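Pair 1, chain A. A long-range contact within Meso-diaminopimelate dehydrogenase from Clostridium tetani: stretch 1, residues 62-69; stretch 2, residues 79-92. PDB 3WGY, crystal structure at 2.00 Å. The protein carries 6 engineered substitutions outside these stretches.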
# COMPACT_ATOMS: atom_id res chain seq x y z
N THR A 62 -13.81 18.94 24.86
CA THR A 62 -14.59 17.72 24.65
C THR A 62 -14.31 17.02 23.31
O THR A 62 -14.80 15.92 23.06
CB THR A 62 -16.11 18.02 24.79
OG1 THR A 62 -16.87 16.88 24.38
CG2 THR A 62 -16.50 19.22 23.96
N VAL A 63 -13.51 17.66 22.46
CA VAL A 63 -13.16 17.07 21.17
C VAL A 63 -11.67 16.78 21.06
O VAL A 63 -10.85 17.68 21.17
CB VAL A 63 -13.56 18.01 20.00
CG1 VAL A 63 -13.10 17.42 18.67
CG2 VAL A 63 -15.06 18.22 19.99
N ASP A 64 -11.33 15.51 20.83
CA ASP A 64 -9.94 15.11 20.68
C ASP A 64 -9.48 15.35 19.25
O ASP A 64 -8.37 15.81 19.01
CB ASP A 64 -9.75 13.64 21.03
CG ASP A 64 -9.86 13.37 22.52
OD1 ASP A 64 -9.12 14.02 23.29
OD2 ASP A 64 -10.67 12.51 22.91
N VAL A 65 -10.35 15.02 18.31
CA VAL A 65 -10.02 15.21 16.90
C VAL A 65 -11.23 15.75 16.14
O VAL A 65 -12.34 15.25 16.28
CB VAL A 65 -9.57 13.88 16.25
CG1 VAL A 65 -9.22 14.12 14.79
CG2 VAL A 65 -8.37 13.33 16.99
N MET A 66 -10.99 16.78 15.35
CA MET A 66 -12.03 17.40 14.56
C MET A 66 -11.80 17.03 13.10
O MET A 66 -10.75 17.32 12.53
CB MET A 66 -11.97 18.93 14.71
CG MET A 66 -13.22 19.68 14.28
SD MET A 66 -14.61 19.48 15.42
CE MET A 66 -14.12 20.56 16.71
N ILE A 67 -12.76 16.36 12.48
CA ILE A 67 -12.61 16.00 11.08
C ILE A 67 -13.29 17.08 10.24
O ILE A 67 -14.49 17.32 10.36
CB ILE A 67 -13.25 14.62 10.80
CG1 ILE A 67 -12.64 13.58 11.75
CG2 ILE A 67 -13.01 14.22 9.34
CD1 ILE A 67 -13.06 12.16 11.48
N LEU A 68 -12.50 17.75 9.40
CA LEU A 68 -13.00 18.83 8.55
C LEU A 68 -13.64 18.31 7.27
O LEU A 68 -12.95 17.82 6.37
CB LEU A 68 -11.86 19.79 8.23
CG LEU A 68 -11.05 20.18 9.47
CD1 LEU A 68 -10.13 21.35 9.14
CD2 LEU A 68 -11.98 20.54 10.61
N CYS A 69 -14.96 18.43 7.20
CA CYS A 69 -15.72 17.98 6.04
C CYS A 69 -16.39 19.14 5.31
O CYS A 69 -17.52 19.03 4.85
CB CYS A 69 -16.77 16.97 6.48
SG CYS A 69 -16.10 15.70 7.57
N GLN A 79 -11.19 27.28 6.39
CA GLN A 79 -11.31 27.22 7.84
C GLN A 79 -10.63 26.06 8.56
O GLN A 79 -11.05 25.64 9.63
CB GLN A 79 -12.77 27.30 8.27
CG GLN A 79 -12.92 27.69 9.73
CD GLN A 79 -14.26 28.33 10.06
OE1 GLN A 79 -15.30 27.70 9.90
NE2 GLN A 79 -14.23 29.58 10.51
N GLY A 80 -9.57 25.54 7.95
CA GLY A 80 -8.82 24.49 8.61
C GLY A 80 -8.03 25.30 9.63
O GLY A 80 -7.90 24.90 10.79
N PRO A 81 -7.49 26.45 9.21
CA PRO A 81 -6.71 27.35 10.06
C PRO A 81 -7.45 27.81 11.31
O PRO A 81 -6.87 27.90 12.39
CB PRO A 81 -6.39 28.50 9.11
CG PRO A 81 -6.17 27.79 7.83
CD PRO A 81 -7.36 26.87 7.80
N MET A 82 -8.73 28.12 11.16
CA MET A 82 -9.53 28.58 12.28
C MET A 82 -9.78 27.49 13.31
O MET A 82 -9.84 27.76 14.51
CB MET A 82 -10.85 29.15 11.79
CG MET A 82 -10.72 30.24 10.73
SD MET A 82 -9.44 31.49 11.08
CE MET A 82 -10.03 32.19 12.64
N ILE A 83 -9.94 26.25 12.85
CA ILE A 83 -10.19 25.13 13.75
C ILE A 83 -8.88 24.62 14.36
O ILE A 83 -8.86 24.17 15.50
CB ILE A 83 -10.83 23.92 13.02
CG1 ILE A 83 -11.90 24.39 12.03
CG2 ILE A 83 -11.43 22.96 14.05
CD1 ILE A 83 -13.05 25.14 12.65
N ALA A 84 -7.80 24.69 13.59
CA ALA A 84 -6.50 24.22 14.04
C ALA A 84 -6.01 24.91 15.31
O ALA A 84 -5.29 24.31 16.11
CB ALA A 84 -5.47 24.38 12.93
N SER A 85 -6.38 26.18 15.48
CA SER A 85 -5.96 26.93 16.66
C SER A 85 -6.71 26.48 17.90
O SER A 85 -6.40 26.92 19.01
CB SER A 85 -6.21 28.43 16.46
OG SER A 85 -5.36 28.96 15.47
N GLN A 86 -7.67 25.59 17.72
CA GLN A 86 -8.47 25.13 18.85
C GLN A 86 -8.55 23.63 19.00
O GLN A 86 -8.83 23.13 20.09
CB GLN A 86 -9.88 25.70 18.73
CG GLN A 86 -9.92 27.22 18.59
CD GLN A 86 -11.29 27.74 18.21
OE1 GLN A 86 -11.81 27.45 17.13
NE2 GLN A 86 -11.88 28.53 19.11
N PHE A 87 -8.31 22.89 17.92
CA PHE A 87 -8.38 21.43 17.99
C PHE A 87 -7.32 20.79 17.12
O PHE A 87 -6.69 21.46 16.30
CB PHE A 87 -9.74 20.91 17.51
CG PHE A 87 -10.93 21.56 18.17
CD1 PHE A 87 -11.34 22.83 17.79
CD2 PHE A 87 -11.64 20.90 19.16
CE1 PHE A 87 -12.45 23.43 18.39
CE2 PHE A 87 -12.74 21.49 19.77
CZ PHE A 87 -13.15 22.76 19.38
N ASN A 88 -7.11 19.50 17.31
CA ASN A 88 -6.18 18.76 16.47
C ASN A 88 -7.09 18.51 15.28
O ASN A 88 -8.25 18.16 15.47
CB ASN A 88 -5.78 17.43 17.11
CG ASN A 88 -5.01 17.62 18.39
OD1 ASN A 88 -4.02 18.34 18.43
ND2 ASN A 88 -5.45 16.95 19.45
N THR A 89 -6.60 18.68 14.06
CA THR A 89 -7.49 18.50 12.92
C THR A 89 -7.07 17.47 11.90
O THR A 89 -5.91 17.07 11.83
CB THR A 89 -7.69 19.81 12.18
OG1 THR A 89 -6.43 20.23 11.63
CG2 THR A 89 -8.22 20.87 13.13
N VAL A 90 -8.05 17.05 11.10
CA VAL A 90 -7.86 16.09 10.03
C VAL A 90 -8.67 16.63 8.85
O VAL A 90 -9.86 16.89 8.99
CB VAL A 90 -8.40 14.68 10.40
CG1 VAL A 90 -8.49 13.81 9.15
CG2 VAL A 90 -7.49 14.02 11.42
N ASP A 91 -8.02 16.82 7.71
CA ASP A 91 -8.73 17.31 6.53
C ASP A 91 -8.31 16.55 5.27
O ASP A 91 -7.32 15.80 5.27
CB ASP A 91 -8.51 18.82 6.33
CG ASP A 91 -7.11 19.16 5.87
OD1 ASP A 91 -6.61 18.54 4.91
OD2 ASP A 91 -6.50 20.08 6.47
N SER A 92 -9.05 16.76 4.19
CA SER A 92 -8.76 16.09 2.93
C SER A 92 -8.47 17.09 1.82
O SER A 92 -8.80 16.85 0.66
CB SER A 92 -9.96 15.22 2.55
OG SER A 92 -11.14 16.01 2.54
O HOH W 1 -8.49 18.62 20.06
O HOH W 2 -13.35 16.12 4.07

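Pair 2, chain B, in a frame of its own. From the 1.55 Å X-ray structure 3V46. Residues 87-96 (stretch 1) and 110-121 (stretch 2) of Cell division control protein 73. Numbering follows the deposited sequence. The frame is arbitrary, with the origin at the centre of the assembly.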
# COMPACT_ATOMS: atom_id res chain seq x y z
N ARG B 87 10.13 7.14 6.62
CA ARG B 87 9.64 7.49 5.29
C ARG B 87 8.46 6.63 4.86
O ARG B 87 7.86 6.89 3.83
CB ARG B 87 10.77 7.33 4.26
CG ARG B 87 11.90 8.35 4.41
CD ARG B 87 13.13 7.97 3.60
NE ARG B 87 12.85 7.84 2.18
CZ ARG B 87 13.71 7.38 1.29
NH1 ARG B 87 14.93 7.01 1.67
NH2 ARG B 87 13.37 7.28 0.01
N VAL B 88 8.15 5.59 5.62
CA VAL B 88 7.07 4.68 5.26
C VAL B 88 5.74 5.37 5.56
O VAL B 88 5.46 5.72 6.71
CB VAL B 88 7.18 3.34 6.01
CG1 VAL B 88 5.96 2.46 5.77
CG2 VAL B 88 8.44 2.60 5.58
N VAL B 89 4.94 5.58 4.52
CA VAL B 89 3.68 6.34 4.63
C VAL B 89 2.45 5.46 4.48
O VAL B 89 1.35 5.85 4.85
CB VAL B 89 3.61 7.50 3.62
CG1 VAL B 89 4.72 8.51 3.88
CG2 VAL B 89 3.68 7.00 2.19
N ALA B 90 2.61 4.26 3.92
CA ALA B 90 1.50 3.32 3.79
C ALA B 90 2.03 1.91 3.75
O ALA B 90 3.11 1.65 3.21
CB ALA B 90 0.69 3.62 2.53
N ILE B 91 1.23 1.01 4.32
CA ILE B 91 1.54 -0.41 4.37
C ILE B 91 0.32 -1.18 3.92
O ILE B 91 -0.76 -1.06 4.52
CB ILE B 91 1.95 -0.83 5.80
CG1 ILE B 91 3.21 -0.05 6.24
CG2 ILE B 91 2.20 -2.34 5.87
CD1 ILE B 91 3.61 -0.26 7.66
N PHE B 92 0.47 -1.96 2.85
CA PHE B 92 -0.55 -2.90 2.44
C PHE B 92 -0.31 -4.19 3.20
O PHE B 92 0.82 -4.69 3.24
CB PHE B 92 -0.48 -3.17 0.94
CG PHE B 92 -0.96 -2.03 0.08
CD1 PHE B 92 -0.65 -0.72 0.38
CD2 PHE B 92 -1.70 -2.28 -1.05
CE1 PHE B 92 -1.09 0.32 -0.43
CE2 PHE B 92 -2.12 -1.24 -1.86
CZ PHE B 92 -1.81 0.05 -1.56
N THR B 93 -1.37 -4.76 3.77
CA THR B 93 -1.23 -5.94 4.60
C THR B 93 -1.75 -7.21 3.94
O THR B 93 -2.74 -7.18 3.19
CB THR B 93 -1.97 -5.78 5.94
OG1 THR B 93 -3.36 -5.55 5.68
CG2 THR B 93 -1.42 -4.62 6.72
N THR B 94 -1.07 -8.31 4.23
CA THR B 94 -1.40 -9.61 3.67
C THR B 94 -2.42 -10.29 4.53
O THR B 94 -3.12 -11.19 4.07
CB THR B 94 -0.16 -10.52 3.65
OG1 THR B 94 0.30 -10.71 4.99
CG2 THR B 94 0.95 -9.91 2.81
N GLY B 95 -2.49 -9.89 5.79
CA GLY B 95 -3.31 -10.57 6.76
C GLY B 95 -2.53 -11.50 7.68
O GLY B 95 -3.11 -12.08 8.58
N HIS B 96 -1.23 -11.65 7.46
CA HIS B 96 -0.39 -12.46 8.35
C HIS B 96 0.30 -11.55 9.34
O HIS B 96 0.95 -10.59 8.94
CB HIS B 96 0.67 -13.22 7.57
CG HIS B 96 0.11 -14.22 6.61
ND1 HIS B 96 0.59 -14.37 5.33
CD2 HIS B 96 -0.88 -15.14 6.75
CE1 HIS B 96 -0.09 -15.33 4.72
NE2 HIS B 96 -0.99 -15.80 5.56
N GLU B 110 1.15 -0.57 17.50
CA GLU B 110 2.04 0.58 17.37
C GLU B 110 2.22 0.98 15.91
O GLU B 110 2.16 2.15 15.57
CB GLU B 110 3.42 0.33 18.00
CG GLU B 110 4.35 1.54 17.86
CD GLU B 110 5.66 1.39 18.63
OE1 GLU B 110 6.09 0.24 18.85
OE2 GLU B 110 6.27 2.42 19.00
N LEU B 111 2.44 -0.01 15.05
CA LEU B 111 2.70 0.24 13.65
C LEU B 111 1.57 1.04 13.00
O LEU B 111 1.83 2.02 12.31
CB LEU B 111 2.89 -1.09 12.90
CG LEU B 111 3.14 -1.00 11.40
CD1 LEU B 111 4.45 -0.27 11.12
CD2 LEU B 111 3.16 -2.39 10.79
N PHE B 112 0.33 0.64 13.21
CA PHE B 112 -0.79 1.28 12.51
C PHE B 112 -1.30 2.52 13.22
O PHE B 112 -2.20 3.21 12.71
CB PHE B 112 -1.90 0.26 12.24
CG PHE B 112 -1.47 -0.83 11.31
CD1 PHE B 112 -0.86 -0.53 10.10
CD2 PHE B 112 -1.63 -2.17 11.65
CE1 PHE B 112 -0.43 -1.52 9.26
CE2 PHE B 112 -1.21 -3.16 10.81
CZ PHE B 112 -0.61 -2.84 9.61
N GLN B 113 -0.71 2.84 14.36
CA GLN B 113 -0.94 4.12 15.00
C GLN B 113 -0.12 5.20 14.31
O GLN B 113 -0.48 6.38 14.34
CB GLN B 113 -0.59 4.05 16.48
CG GLN B 113 -1.72 3.56 17.36
CD GLN B 113 -1.40 3.69 18.83
OE1 GLN B 113 -0.81 2.79 19.44
NE2 GLN B 113 -1.81 4.81 19.43
N ARG B 114 0.98 4.82 13.68
CA ARG B 114 1.87 5.81 13.10
C ARG B 114 2.11 5.67 11.60
O ARG B 114 2.66 6.58 10.98
CB ARG B 114 3.20 5.84 13.86
CG ARG B 114 3.98 4.55 13.80
CD ARG B 114 5.19 4.65 14.71
NE ARG B 114 6.06 5.74 14.28
CZ ARG B 114 6.81 6.49 15.09
NH1 ARG B 114 6.82 6.27 16.40
NH2 ARG B 114 7.56 7.45 14.58
N CYS B 115 1.69 4.54 11.01
CA CYS B 115 1.75 4.33 9.56
C CYS B 115 0.36 3.91 9.11
O CYS B 115 -0.29 3.08 9.75
CB CYS B 115 2.74 3.22 9.14
SG CYS B 115 4.50 3.43 9.60
N LYS B 116 -0.09 4.46 8.00
CA LYS B 116 -1.39 4.12 7.44
C LYS B 116 -1.38 2.71 6.86
O LYS B 116 -0.54 2.38 6.03
CB LYS B 116 -1.75 5.14 6.36
CG LYS B 116 -3.00 4.82 5.62
CD LYS B 116 -4.19 5.31 6.37
CE LYS B 116 -5.46 5.08 5.58
NZ LYS B 116 -6.64 5.47 6.38
N GLY B 117 -2.31 1.89 7.32
CA GLY B 117 -2.46 0.54 6.82
C GLY B 117 -3.69 0.34 5.95
O GLY B 117 -4.73 0.98 6.17
N TYR B 118 -3.57 -0.55 4.98
CA TYR B 118 -4.65 -0.94 4.08
C TYR B 118 -4.73 -2.45 4.01
O TYR B 118 -3.71 -3.14 4.08
CB TYR B 118 -4.42 -0.41 2.66
CG TYR B 118 -4.43 1.10 2.55
CD1 TYR B 118 -3.26 1.83 2.70
CD2 TYR B 118 -5.60 1.78 2.31
CE1 TYR B 118 -3.26 3.18 2.60
CE2 TYR B 118 -5.61 3.17 2.20
CZ TYR B 118 -4.43 3.85 2.35
OH TYR B 118 -4.41 5.22 2.26
N TYR B 119 -5.95 -2.96 3.87
CA TYR B 119 -6.18 -4.37 3.62
C TYR B 119 -7.17 -4.48 2.46
O TYR B 119 -8.34 -4.15 2.59
CB TYR B 119 -6.75 -5.08 4.86
CG TYR B 119 -7.03 -6.54 4.62
CD1 TYR B 119 -6.01 -7.48 4.60
CD2 TYR B 119 -8.33 -6.99 4.41
CE1 TYR B 119 -6.25 -8.81 4.37
CE2 TYR B 119 -8.59 -8.33 4.19
CZ TYR B 119 -7.55 -9.23 4.17
OH TYR B 119 -7.80 -10.56 3.96
N PHE B 120 -6.68 -4.92 1.31
CA PHE B 120 -7.51 -5.08 0.12
C PHE B 120 -7.97 -6.52 -0.00
O PHE B 120 -7.20 -7.46 0.24
CB PHE B 120 -6.72 -4.70 -1.15
CG PHE B 120 -6.58 -3.22 -1.38
CD1 PHE B 120 -5.62 -2.48 -0.71
CD2 PHE B 120 -7.40 -2.58 -2.29
CE1 PHE B 120 -5.49 -1.13 -0.94
CE2 PHE B 120 -7.27 -1.22 -2.53
CZ PHE B 120 -6.32 -0.50 -1.85
N HIS B 121 -9.23 -6.70 -0.37
CA HIS B 121 -9.78 -8.03 -0.56
C HIS B 121 -10.96 -7.99 -1.51
O HIS B 121 -11.48 -6.92 -1.83
CB HIS B 121 -10.20 -8.63 0.78
CG HIS B 121 -11.35 -7.91 1.41
ND1 HIS B 121 -12.64 -8.41 1.41
CD2 HIS B 121 -11.41 -6.72 2.06
CE1 HIS B 121 -13.44 -7.56 2.03
NE2 HIS B 121 -12.72 -6.53 2.43
O HOH W 3 1.40 6.97 7.23
O HOH W 4 -3.82 -5.52 1.27
O HOH W 5 -5.41 -12.72 4.52

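The sharpest difference lies at one matched position, T89(A) in pair 1 and G117(B) in pair 2. T89(A) carries a side chain, and its CB meets CD1 of L68(A) at 4.2 Å. G117(B) has none, and the ring of F112(B) fills the space. A CB on G117(B) would clash with CE1 of F112(B), at 2.6 Å.

The backbones agree closely. In both pairs a helix leads into a strand, which runs parallel to the strand of the other stretch. The strand axes come within 4.8 Å in pair 1 and 4.7 Å in pair 2, at 32° and 23°. Fourteen central residues superpose with an RMSD of 0.9 Å.

The hydrogen bonding follows the same register. In pair 1, M66(A) N donates to N88(A) O (3.1 Å), V90(A) N to M66(A) O (3.1 Å), and L68(A) N to V90(A) O (2.8 Å). The matched bonds in pair 2 are I91(B) N to K116(B) O (2.8 Å), Y118(B) N to I91(B) O (2.9 Å), and T93(B) N to Y118(B) O (2.9 Å). Each pair also has a water where the strands begin to pair. Water 1 accepts from N88(A) N and donates to V63(A) O, and weakly to D64(A) O. Water 3 accepts from K116(B) N and donates to V89(B) O, the match of D64(A).

M66(A) matches I91(B), and both pack against a helix residue, I83(A) in pair 1 and L111(B) in pair 2. M66(A) bends so that its CE sits over one face of the F87(A) ring, 3.3 Å from the centroid. Its CG also meets I83(A) CG2 at 3.7 Å. In pair 2 the position of F87(A) is held by the smaller C115(B). I91(B) CD1 reaches C115(B) CB at 3.9 Å and L111(B) CD1 at 3.6 Å.

L68(A) matches T93(B). The leucine is apolar, and its CD1 lies 3.4 Å from G80(A) CA. The threonine has two roles: its OG1 donates to Y118(B) O (2.9 Å), the same acceptor its backbone N uses, while its CG2 lies 3.5 Å from F112(B) CZ.

The other face differs in bulk. In pair 1, V65(A) CG1 touches V90(A) CG2 at 3.8 Å. In pair 2 the matched residues are A90(B) and Y118(B). The small alanine lies at the edge of the tyrosine ring, its CB 4.0 Å from Y118(B) CE1. I67(A) gives way to F92(B), whose CE2 approaches F120(B) CE1 at 3.5 Å. Those two rings are nearly parallel but slid apart, so they barely overlap.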